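Non-structural protein 3 (Porcine deltacoronavirus, PDB 6LN0) probably processes the viral polyprotein through a papain-like protease region and may bind ADP-ribose through a macro domain. Local coordinates at residues 2-7 against 82-87; 7-12 against 143-148; 14-19 against 149-154; 28-33 against 113-118. All coordinates share one frame; numbering follows the deposited sequence.

Contact 1 of 4, residues 2-7 against 82-87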
loop_
_atom_site.group_PDB
_atom_site.type_symbol
_atom_site.label_atom_id
_atom_site.label_comp_id
_atom_site.label_asym_id
_atom_site.label_seq_id
_atom_site.Cartn_x
_atom_site.Cartn_y
_atom_site.Cartn_z
ATOM N N PRO A 2 19.361 43.480 4.790
ATOM C CA PRO A 2 20.569 43.772 5.587
ATOM C C PRO A 2 21.512 42.585 5.604
ATOM O O PRO A 2 21.085 41.439 5.802
ATOM C CB PRO A 2 20.025 44.057 6.995
ATOM C CG PRO A 2 18.619 44.338 6.796
ATOM C CD PRO A 2 18.176 43.492 5.662
ATOM N N PRO A 3 22.811 42.834 5.442
ATOM C CA PRO A 3 23.754 41.719 5.299
ATOM C C PRO A 3 23.833 40.823 6.516
ATOM O O PRO A 3 24.158 39.645 6.369
ATOM C CB PRO A 3 25.091 42.428 5.024
ATOM C CG PRO A 3 24.940 43.775 5.624
ATOM C CD PRO A 3 23.488 44.143 5.459
ATOM N N GLU A 4 23.554 41.318 7.717
ATOM C CA GLU A 4 23.681 40.428 8.868
ATOM C C GLU A 4 22.543 39.422 8.961
ATOM O O GLU A 4 22.648 38.476 9.750
ATOM C CB GLU A 4 23.778 41.231 10.173
ATOM C CG GLU A 4 22.560 42.072 10.528
ATOM C CD GLU A 4 22.540 43.403 9.795
ATOM O OE1 GLU A 4 21.709 44.281 10.145
ATOM O OE2 GLU A 4 23.366 43.569 8.870
ATOM N N ALA A 5 21.477 39.589 8.170
ATOM C CA ALA A 5 20.303 38.724 8.224
ATOM C C ALA A 5 20.394 37.525 7.281
ATOM O O ALA A 5 19.500 36.666 7.299
ATOM C CB ALA A 5 19.044 39.537 7.898
ATOM N N ILE A 6 21.440 37.448 6.467
ATOM C CA ILE A 6 21.514 36.450 5.409
ATOM C C ILE A 6 21.988 35.122 5.986
ATOM O O ILE A 6 22.931 35.067 6.786
ATOM C CB ILE A 6 22.435 36.940 4.280
ATOM C CG1 ILE A 6 22.562 35.872 3.200
ATOM C CG2 ILE A 6 23.826 37.288 4.814
ATOM C CD1 ILE A 6 21.307 35.428 2.638
ATOM N N LYS A 7 21.303 34.039 5.617
ATOM C CA LYS A 7 21.776 32.689 5.893
ATOM C C LYS A 7 21.715 31.876 4.609
ATOM O O LYS A 7 20.751 31.980 3.847
ATOM C CB LYS A 7 20.957 32.013 6.992
ATOM C CG LYS A 7 20.980 32.757 8.296
ATOM C CD LYS A 7 19.583 32.991 8.810
ATOM C CE LYS A 7 19.622 33.834 10.091
ATOM N NZ LYS A 7 19.892 32.992 11.299
ATOM N N GLY A 82 17.244 40.867 18.634
ATOM C CA GLY A 82 17.657 40.005 17.541
ATOM C C GLY A 82 16.933 40.242 16.231
ATOM O O GLY A 82 17.074 39.428 15.314
ATOM N N VAL A 83 16.162 41.322 16.118
ATOM C CA VAL A 83 15.415 41.651 14.911
ATOM C C VAL A 83 16.306 42.517 14.027
ATOM O O VAL A 83 16.623 43.660 14.378
ATOM C CB VAL A 83 14.100 42.365 15.245
ATOM C CG1 VAL A 83 13.347 42.708 13.984
ATOM C CG2 VAL A 83 13.255 41.503 16.144
ATOM N N ALA A 84 16.717 41.967 12.875
ATOM C CA ALA A 84 17.583 42.717 11.976
ATOM C C ALA A 84 16.820 43.825 11.277
ATOM O O ALA A 84 17.369 44.905 11.043
ATOM C CB ALA A 84 18.225 41.794 10.943
ATOM N N CYS A 85 15.560 43.579 10.925
ATOM C CA CYS A 85 14.766 44.595 10.253
ATOM C C CYS A 85 13.295 44.199 10.307
ATOM O O CYS A 85 12.938 43.098 10.735
ATOM C CB CYS A 85 15.231 44.782 8.812
ATOM S SG CYS A 85 15.091 43.259 7.858
ATOM N N ILE A 86 12.448 45.125 9.852
ATOM C CA ILE A 86 10.998 44.999 9.886
ATOM C C ILE A 86 10.478 45.174 8.469
ATOM O O ILE A 86 10.817 46.148 7.796
ATOM C CB ILE A 86 10.360 46.034 10.831
ATOM C CG1 ILE A 86 10.709 45.704 12.279
ATOM C CG2 ILE A 86 8.840 46.098 10.662
ATOM C CD1 ILE A 86 10.554 46.876 13.238
ATOM N N LEU A 87 9.650 44.240 8.025
ATOM C CA LEU A 87 9.104 44.261 6.680
ATOM C C LEU A 87 7.605 44.509 6.779
ATOM O O LEU A 87 6.922 43.858 7.575
ATOM C CB LEU A 87 9.422 42.936 5.971
ATOM C CG LEU A 87 8.926 42.640 4.560
ATOM C CD1 LEU A 87 9.257 43.760 3.617
ATOM C CD2 LEU A 87 9.519 41.303 4.064
#
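A short 3-10 turn at the N-terminus lies against the start of strand 83-89. Residues 3-5 form the turn, and Ala5 N closes it by donating to Pro2 O at 3.0 Å. This places the side chains of Pro2 and Ala5 on the side that faces the strand. The contact is small, with 163 Å² buried, and it is apolar. Two pairs carry it. The methyl of Ala5 meets the methyl of Ala84 tip to tip, with CB to CB at 3.9 Å. Beside it, the rim of the Pro2 ring rests on Cys85. Pro2 CD is 3.8 Å from Cys85 SG, and Pro2 CG is equally near that sulfur while also lying 4.0 Å from Cys85 CB. Cys85 SG sits in the crowded position between its own backbone N and carbonyl carbon. Ala84 and Cys85 both direct their CB atoms at the turn, although neighbours in a regular strand alternate. The near-helical backbone of Ala84 (phi -73°, psi -37°) accounts for this. Glu4 has CG between N and the carbonyl carbon and bends again at chi2 (-82°). Its carboxylate therefore swings toward the strand, and Glu4 OE1 passes Ala84 CB loosely at 4.4 Å. Glu4 also touches Asn28, and Cys85 packs against Val30 and Thr72 of the two flanking strands. The N-terminal turn is thus laid over the beginning of one strand of the mixed six-stranded sheet that, with helices around it, is typical of a macro domain.

Contact 2 of 4, residues 7-12 against 143-148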
loop_
_atom_site.group_PDB
_atom_site.type_symbol
_atom_site.label_atom_id
_atom_site.label_comp_id
_atom_site.label_asym_id
_atom_site.label_seq_id
_atom_site.Cartn_x
_atom_site.Cartn_y
_atom_site.Cartn_z
ATOM N N LYS A 7 21.303 34.039 5.617
ATOM C CA LYS A 7 21.776 32.689 5.893
ATOM C C LYS A 7 21.715 31.876 4.609
ATOM O O LYS A 7 20.751 31.980 3.847
ATOM C CB LYS A 7 20.957 32.013 6.992
ATOM C CG LYS A 7 20.980 32.757 8.296
ATOM C CD LYS A 7 19.583 32.991 8.810
ATOM C CE LYS A 7 19.622 33.834 10.091
ATOM N NZ LYS A 7 19.892 32.992 11.299
ATOM N N GLN A 8 22.756 31.089 4.355
ATOM C CA GLN A 8 22.806 30.322 3.120
ATOM C C GLN A 8 21.706 29.265 3.117
ATOM O O GLN A 8 21.323 28.756 4.174
ATOM C CB GLN A 8 24.173 29.660 2.938
ATOM C CG GLN A 8 25.330 30.646 2.751
ATOM C CD GLN A 8 26.330 30.598 3.898
ATOM O OE1 GLN A 8 26.231 29.749 4.788
ATOM N NE2 GLN A 8 27.295 31.515 3.885
ATOM N N PRO A 9 21.152 28.957 1.933
ATOM C CA PRO A 9 20.077 27.962 1.822
ATOM C C PRO A 9 20.203 26.723 2.698
ATOM O O PRO A 9 21.303 26.249 2.996
ATOM C CB PRO A 9 20.129 27.598 0.334
ATOM C CG PRO A 9 20.444 28.928 -0.327
ATOM C CD PRO A 9 21.294 29.729 0.682
ATOM N N SER A 10 19.041 26.213 3.115
ATOM C CA SER A 10 18.888 25.052 3.981
ATOM C C SER A 10 17.465 24.549 3.811
ATOM O O SER A 10 16.568 25.351 3.543
ATOM C CB SER A 10 19.154 25.403 5.450
ATOM O OG SER A 10 20.519 25.225 5.770
ATOM N N PRO A 11 17.229 23.244 3.926
ATOM C CA PRO A 11 15.854 22.742 3.796
ATOM C C PRO A 11 14.949 23.441 4.798
ATOM O O PRO A 11 15.288 23.546 5.977
ATOM C CB PRO A 11 15.997 21.247 4.104
ATOM C CG PRO A 11 17.267 21.162 4.931
ATOM C CD PRO A 11 18.172 22.177 4.301
ATOM N N THR A 12 13.805 23.945 4.320
ATOM C CA THR A 12 12.932 24.721 5.198
ATOM C C THR A 12 12.313 23.849 6.271
ATOM O O THR A 12 11.795 22.764 5.986
ATOM C CB THR A 12 11.806 25.399 4.433
ATOM O OG1 THR A 12 10.837 24.421 4.052
ATOM C CG2 THR A 12 12.321 26.064 3.252
ATOM N N PRO A 143 9.118 28.971 -0.213
ATOM C CA PRO A 143 10.138 28.233 -0.957
ATOM C C PRO A 143 10.692 27.087 -0.129
ATOM O O PRO A 143 10.508 27.016 1.085
ATOM C CB PRO A 143 11.213 29.276 -1.248
ATOM C CG PRO A 143 10.466 30.586 -1.199
ATOM C CD PRO A 143 9.434 30.409 -0.123
ATOM N N SER A 144 11.411 26.185 -0.812
ATOM C CA SER A 144 11.874 24.934 -0.212
ATOM C C SER A 144 13.246 25.035 0.448
ATOM O O SER A 144 13.616 24.136 1.213
ATOM C CB SER A 144 11.904 23.827 -1.270
ATOM O OG SER A 144 12.426 24.300 -2.503
ATOM N N ASP A 145 13.988 26.118 0.222
ATOM C CA ASP A 145 15.372 26.209 0.673
ATOM C C ASP A 145 15.602 27.362 1.647
ATOM O O ASP A 145 16.747 27.777 1.844
ATOM C CB ASP A 145 16.304 26.347 -0.531
ATOM C CG ASP A 145 15.946 27.531 -1.414
ATOM O OD1 ASP A 145 14.758 27.923 -1.445
ATOM O OD2 ASP A 145 16.856 28.068 -2.086
ATOM N N ILE A 146 14.551 27.871 2.280
ATOM C CA ILE A 146 14.641 29.088 3.078
ATOM C C ILE A 146 14.571 28.717 4.560
ATOM O O ILE A 146 13.719 29.207 5.309
ATOM C CB ILE A 146 13.542 30.074 2.623
ATOM C CG1 ILE A 146 13.418 31.322 3.491
ATOM C CG2 ILE A 146 12.189 29.387 2.503
ATOM C CD1 ILE A 146 12.314 32.216 3.014
ATOM N N GLY A 147 15.457 27.807 4.974
ATOM C CA GLY A 147 15.724 27.451 6.361
ATOM C C GLY A 147 14.608 27.531 7.380
ATOM O O GLY A 147 13.459 27.177 7.105
ATOM N N ARG A 148 14.949 28.000 8.574
ATOM C CA ARG A 148 13.989 28.077 9.668
ATOM C C ARG A 148 13.030 29.257 9.474
ATOM O O ARG A 148 13.458 30.370 9.144
ATOM C CB ARG A 148 14.744 28.198 10.987
ATOM C CG ARG A 148 13.869 28.454 12.178
ATOM C CD ARG A 148 14.673 29.070 13.329
ATOM N NE ARG A 148 13.822 29.277 14.496
ATOM C CZ ARG A 148 13.884 30.324 15.318
ATOM N NH1 ARG A 148 13.045 30.393 16.342
ATOM N NH2 ARG A 148 14.777 31.291 15.135
#
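Parallel strand pairing begins here, where edge strand 10-17 of the macro-domain sheet joins strand 146-152. Ser10 bridges to Ile146 and is held through both its N-H and its C=O. Ser10 N donates to Asp145 O at 3.1 Å in a nearly straight bond (167°). Ser10 O accepts from Gly147 N at 3.1 Å, but this bond is more bent (144°). The next donor breaks the regular ladder, because Thr12 N turns back to Ser144 O at 3.1 Å. In all three bonds the donor stands above the plane of the carbonyl. The N-to-C directions of 10-12 and 146-148 differ by 73°, so this is a splayed entry into the sheet. Gly147 lies at this bend with a positive phi. Gly147 O also receives a CA-H contact from Thr12 CA at 3.2 Å. Further along, the same two strands run as a regular parallel pair at the sheet edge. Thr12 is the residue most covered by the opposite segment. Its OG1 takes the crowded place between backbone N and carbonyl carbon, which leaves CG2 anti to the carbonyl carbon. Thr12 CG2 presses into the 143-146 backbone, 3.0 Å from both Pro143 O and Ile146 N. Thr12 CG2 is also 3.4 Å from Ile146 CG2. These separations are very tight. Pro9 and Asp145 lie side by side at the surface, with Pro9 CG 4.1 Å from Asp145 OD2. Ser10 OG folds back to Pro9 O in a hydrogen bond. Arg148 points away and forms a salt bridge with Glu15.

Contact 3 of 4, residues 14-19 against 149-154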
loop_
_atom_site.group_PDB
_atom_site.type_symbol
_atom_site.label_atom_id
_atom_site.label_comp_id
_atom_site.label_asym_id
_atom_site.label_seq_id
_atom_site.Cartn_x
_atom_site.Cartn_y
_atom_site.Cartn_z
ATOM N N VAL A 14 9.554 24.906 8.881
ATOM C CA VAL A 14 8.582 25.836 9.430
ATOM C C VAL A 14 8.284 25.478 10.878
ATOM O O VAL A 14 8.255 24.297 11.251
ATOM C CB VAL A 14 7.312 25.770 8.570
ATOM C CG1 VAL A 14 6.200 26.571 9.177
ATOM C CG2 VAL A 14 7.612 26.211 7.166
ATOM N N GLU A 15 8.062 26.492 11.708
ATOM C CA GLU A 15 7.596 26.271 13.067
ATOM C C GLU A 15 6.504 27.285 13.388
ATOM O O GLU A 15 6.607 28.465 13.032
ATOM C CB GLU A 15 8.743 26.361 14.088
ATOM C CG GLU A 15 9.217 27.782 14.424
ATOM C CD GLU A 15 10.690 27.834 14.833
ATOM O OE1 GLU A 15 10.976 27.895 16.053
ATOM O OE2 GLU A 15 11.561 27.813 13.930
ATOM N N LEU A 16 5.444 26.815 14.040
ATOM C CA LEU A 16 4.295 27.644 14.377
ATOM C C LEU A 16 4.307 27.850 15.880
ATOM O O LEU A 16 4.036 26.915 16.641
ATOM C CB LEU A 16 2.998 26.997 13.918
ATOM C CG LEU A 16 1.850 27.977 13.737
ATOM C CD1 LEU A 16 0.950 27.490 12.639
ATOM C CD2 LEU A 16 1.078 28.109 15.021
ATOM N N VAL A 17 4.615 29.069 16.305
ATOM C CA VAL A 17 4.826 29.367 17.713
ATOM C C VAL A 17 3.609 30.090 18.282
ATOM O O VAL A 17 2.882 30.817 17.583
ATOM C CB VAL A 17 6.135 30.164 17.884
ATOM C CG1 VAL A 17 6.269 30.735 19.285
ATOM C CG2 VAL A 17 7.314 29.247 17.571
ATOM N N VAL A 18 3.396 29.875 19.581
ATOM C CA VAL A 18 2.150 30.138 20.293
ATOM C C VAL A 18 1.929 31.622 20.598
ATOM O O VAL A 18 1.125 32.282 19.925
ATOM C CB VAL A 18 2.128 29.285 21.578
ATOM C CG1 VAL A 18 1.676 27.875 21.247
ATOM C CG2 VAL A 18 3.529 29.232 22.228
ATOM N N GLY A 19 2.643 32.157 21.608
ATOM C CA GLY A 19 2.346 33.455 22.202
ATOM C C GLY A 19 2.671 34.669 21.353
ATOM O O GLY A 19 2.710 34.600 20.121
ATOM N N VAL A 149 11.728 29.003 9.657
ATOM C CA VAL A 149 10.674 30.014 9.516
ATOM C C VAL A 149 9.711 29.912 10.692
ATOM O O VAL A 149 9.333 28.811 11.103
ATOM C CB VAL A 149 9.887 29.869 8.195
ATOM C CG1 VAL A 149 8.864 30.980 8.083
ATOM C CG2 VAL A 149 10.824 29.896 7.016
ATOM N N THR A 150 9.277 31.060 11.209
ATOM C CA THR A 150 8.475 31.127 12.422
ATOM C C THR A 150 7.183 31.872 12.141
ATOM O O THR A 150 7.214 33.062 11.814
ATOM C CB THR A 150 9.243 31.838 13.533
ATOM O OG1 THR A 150 10.378 31.054 13.916
ATOM C CG2 THR A 150 8.345 32.061 14.731
ATOM N N LEU A 151 6.055 31.189 12.281
ATOM C CA LEU A 151 4.763 31.858 12.290
ATOM C C LEU A 151 4.277 32.012 13.717
ATOM O O LEU A 151 4.644 31.247 14.612
ATOM C CB LEU A 151 3.707 31.107 11.492
ATOM C CG LEU A 151 4.075 30.482 10.169
ATOM C CD1 LEU A 151 4.463 29.088 10.516
ATOM C CD2 LEU A 151 2.863 30.482 9.263
ATOM N N VAL A 152 3.417 33.002 13.909
ATOM C CA VAL A 152 3.019 33.453 15.232
ATOM C C VAL A 152 1.507 33.567 15.257
ATOM O O VAL A 152 0.914 34.174 14.356
ATOM C CB VAL A 152 3.671 34.801 15.598
ATOM C CG1 VAL A 152 3.134 35.304 16.941
ATOM C CG2 VAL A 152 5.192 34.664 15.625
ATOM N N THR A 153 0.891 33.013 16.305
ATOM C CA THR A 153 -0.559 32.855 16.307
ATOM C C THR A 153 -1.244 33.586 17.473
ATOM O O THR A 153 -1.741 34.702 17.285
ATOM C CB THR A 153 -0.892 31.346 16.272
ATOM O OG1 THR A 153 -2.307 31.142 16.333
ATOM C CG2 THR A 153 -0.164 30.534 17.385
ATOM N N MET A 154 -1.250 32.986 18.672
ATOM C CA MET A 154 -2.128 33.355 19.798
ATOM C C MET A 154 -3.600 32.989 19.547
ATOM O O MET A 154 -4.507 33.717 19.952
ATOM C CB MET A 154 -2.007 34.834 20.155
ATOM C CG MET A 154 -0.856 35.175 21.055
ATOM S SD MET A 154 -1.094 36.871 21.550
ATOM C CE MET A 154 -2.233 37.450 20.282
#
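Residues 14-17 and 149-152 pair in parallel and in register, Val14 with Val149 through Val17 with Val152. Glu15 N donates to Val149 O at 2.7 Å, and Glu15 O accepts from Leu151 N at 2.9 Å. Val17 N reaches Leu151 O at 2.8 Å, almost straight at 170°. The Glu15 side chain can be followed outward. Glu15 CB lies 3.9 Å from Val149 O. Glu15 CG, in the crowded position between backbone N and carbonyl carbon (chi1 77°), is 3.5 Å from Val149 O and equally near Thr150 OG1. Glu15 CD is 3.4 Å from Thr150 OG1, and the two side chains cross obliquely. At the tip, OE2 forms a salt bridge with Arg148, while Thr150 OG1 is hydrogen-bonded to His116. On the other face, Val14 CG1 presses on Leu151 CD1 at 3.3 Å, a tight fit. Helices 131-141 and 158-165 cover this Val14, Leu16 and Leu151 face. Beyond the ladder Thr153 CG2 touches Leu16 CD2 at 3.6 Å, and the two side chains cross at about a right angle. The axes of strand segments 14-17 and 149-152 differ in direction by 26°. This twisted parallel edge pair belongs to the central sheet of an alpha/beta/alpha macro-domain fold.

Contact 4 of 4, residues 28-33 against 113-118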
loop_
_atom_site.group_PDB
_atom_site.type_symbol
_atom_site.label_atom_id
_atom_site.label_comp_id
_atom_site.label_asym_id
_atom_site.label_seq_id
_atom_site.Cartn_x
_atom_site.Cartn_y
_atom_site.Cartn_z
ATOM N N ASN A 28 18.786 37.625 14.118
ATOM C CA ASN A 28 18.928 38.565 12.997
ATOM C C ASN A 28 17.751 38.440 12.033
ATOM O O ASN A 28 17.902 38.414 10.814
ATOM C CB ASN A 28 20.261 38.368 12.279
ATOM C CG ASN A 28 21.441 38.619 13.189
ATOM O OD1 ASN A 28 22.251 37.723 13.439
ATOM N ND2 ASN A 28 21.529 39.836 13.715
ATOM N N SER A 29 16.560 38.404 12.610
ATOM C CA SER A 29 15.374 37.967 11.907
ATOM C C SER A 29 14.754 39.108 11.122
ATOM O O SER A 29 14.953 40.286 11.419
ATOM C CB SER A 29 14.353 37.407 12.896
ATOM O OG SER A 29 14.949 36.469 13.782
ATOM N N VAL A 30 13.999 38.737 10.098
ATOM C CA VAL A 30 13.103 39.662 9.428
ATOM C C VAL A 30 11.754 39.509 10.104
ATOM O O VAL A 30 11.116 38.460 10.004
ATOM C CB VAL A 30 13.005 39.383 7.930
ATOM C CG1 VAL A 30 11.888 40.234 7.309
ATOM C CG2 VAL A 30 14.340 39.669 7.277
ATOM N N LEU A 31 11.334 40.545 10.817
ATOM C CA LEU A 31 10.048 40.536 11.489
ATOM C C LEU A 31 9.035 41.160 10.553
ATOM O O LEU A 31 9.191 42.323 10.166
ATOM C CB LEU A 31 10.131 41.301 12.804
ATOM C CG LEU A 31 8.851 41.470 13.599
ATOM C CD1 LEU A 31 8.406 40.125 14.162
ATOM C CD2 LEU A 31 9.082 42.475 14.718
ATOM N N VAL A 32 8.007 40.392 10.178
ATOM C CA VAL A 32 6.975 40.892 9.277
ATOM C C VAL A 32 5.909 41.633 10.073
ATOM O O VAL A 32 5.442 41.161 11.115
ATOM C CB VAL A 32 6.338 39.757 8.449
ATOM C CG1 VAL A 32 5.351 40.358 7.488
ATOM C CG2 VAL A 32 7.384 38.968 7.675
ATOM N N ASN A 33 5.494 42.780 9.551
ATOM C CA ASN A 33 4.500 43.646 10.189
ATOM C C ASN A 33 3.283 43.751 9.285
ATOM O O ASN A 33 3.359 44.391 8.218
ATOM C CB ASN A 33 5.087 45.033 10.462
ATOM C CG ASN A 33 4.093 45.989 11.136
ATOM O OD1 ASN A 33 2.998 46.268 10.618
ATOM N ND2 ASN A 33 4.492 46.518 12.291
ATOM N N GLU A 113 14.129 36.138 0.163
ATOM C CA GLU A 113 15.553 36.130 0.444
ATOM C C GLU A 113 15.838 35.069 1.491
ATOM O O GLU A 113 14.946 34.687 2.251
ATOM C CB GLU A 113 16.013 37.505 0.948
ATOM C CG GLU A 113 15.471 38.673 0.150
ATOM C CD GLU A 113 16.161 38.816 -1.196
ATOM O OE1 GLU A 113 15.452 39.002 -2.221
ATOM O OE2 GLU A 113 17.415 38.740 -1.220
ATOM N N PRO A 114 17.044 34.558 1.548
ATOM C CA PRO A 114 17.313 33.492 2.522
ATOM C C PRO A 114 17.653 34.055 3.896
ATOM O O PRO A 114 18.814 34.306 4.235
ATOM C CB PRO A 114 18.466 32.717 1.876
ATOM C CG PRO A 114 19.155 33.740 1.040
ATOM C CD PRO A 114 18.163 34.765 0.612
ATOM N N ALA A 115 16.595 34.268 4.677
ATOM C CA ALA A 115 16.657 34.861 6.003
ATOM C C ALA A 115 15.693 34.110 6.906
ATOM O O ALA A 115 14.877 33.304 6.443
ATOM C CB ALA A 115 16.293 36.353 5.979
ATOM N N HIS A 116 15.776 34.395 8.205
ATOM C CA HIS A 116 14.848 33.839 9.181
ATOM C C HIS A 116 13.664 34.783 9.335
ATOM O O HIS A 116 13.803 35.888 9.864
ATOM C CB HIS A 116 15.508 33.609 10.534
ATOM C CG HIS A 116 14.515 33.335 11.620
ATOM N ND1 HIS A 116 14.424 34.099 12.765
ATOM C CD2 HIS A 116 13.530 32.406 11.707
ATOM C CE1 HIS A 116 13.448 33.634 13.524
ATOM N NE2 HIS A 116 12.889 32.608 12.906
ATOM N N TYR A 117 12.495 34.333 8.915
ATOM C CA TYR A 117 11.289 35.140 8.936
ATOM C C TYR A 117 10.452 34.816 10.164
ATOM O O TYR A 117 10.337 33.654 10.567
ATOM C CB TYR A 117 10.468 34.893 7.677
ATOM C CG TYR A 117 11.107 35.432 6.424
ATOM C CD1 TYR A 117 10.879 36.742 6.018
ATOM C CD2 TYR A 117 11.921 34.634 5.635
ATOM C CE1 TYR A 117 11.454 37.253 4.867
ATOM C CE2 TYR A 117 12.502 35.140 4.482
ATOM C CZ TYR A 117 12.265 36.445 4.103
ATOM O OH TYR A 117 12.827 36.952 2.954
ATOM N N VAL A 118 9.862 35.851 10.751
ATOM C CA VAL A 118 8.903 35.700 11.832
ATOM C C VAL A 118 7.622 36.342 11.346
ATOM O O VAL A 118 7.607 37.535 11.023
ATOM C CB VAL A 118 9.399 36.338 13.136
ATOM C CG1 VAL A 118 8.382 36.190 14.213
ATOM C CG2 VAL A 118 10.704 35.695 13.557
#
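Strand 29-34 meets strand 117-120 in the middle of the sheet, and all the touching residues are buried. The tight part is the backbone ladder, the polar pair at its head and the apolar side chains on both faces. Val30 N donates to His116 O at 2.9 Å. Val118 N returns to Val30 O at 3.0 Å, and Val32 N reaches Val118 O in a bond of 172°. At the head, Ser29 OG is anti to its carbonyl carbon and meets His116 ND1 at the ring edge, in the ring plane, at 2.6 Å. Val30 CG1 lies alongside the Tyr117 ring, 3.9 Å from Tyr117 CD1, and the two side chains point the same way. On the opposite face Leu31 CD1 crosses Val118 CG1 obliquely, also at 3.9 Å. Val30 CG2 is 4.1 Å from Ala115 CB. The loose side is at the ends, where Asn28, Glu113 and Pro114 are partly exposed and their side chains do not touch the opposite segment. There the 113-115 chain makes an inverse gamma turn centred on Pro114. Both ring nitrogens of His116 have partners, since NE2 bonds to Thr150 OG1 of the next strand. Ser29 OG also bonds to Asp27 N. The imidazole is therefore fixed in its rotation and links three neighbouring strands. With the Arg148 guanidinium packed nearby, this buried ring is probably neutral.

Overall arrangement
All four contacts reach the six-stranded sheet of the macro domain; in contact 1 the N-terminal segment packs on it. Contact 2 opens the pairing of strands 10-17 and 146-152, and contact 3 continues it, their centres about 17 Å apart. Contact 4 sits one strand further in, its centre about 13 Å from that of contact 3, and Thr150 N probably bonds to Tyr117 O between them. Lys7 N probably donates to Pro114 O at 2.9 Å, which ties contact 2 to contact 4. Contact 1 lies about 6 Å from contact 4, centre to centre, and Ala84 N probably donates to Ser29 O. The segments of contacts 1 and 2 share Lys7. The zinc-binding cysteines, Cys334, Cys335, Cys360 and Cys363, take no part in any of them.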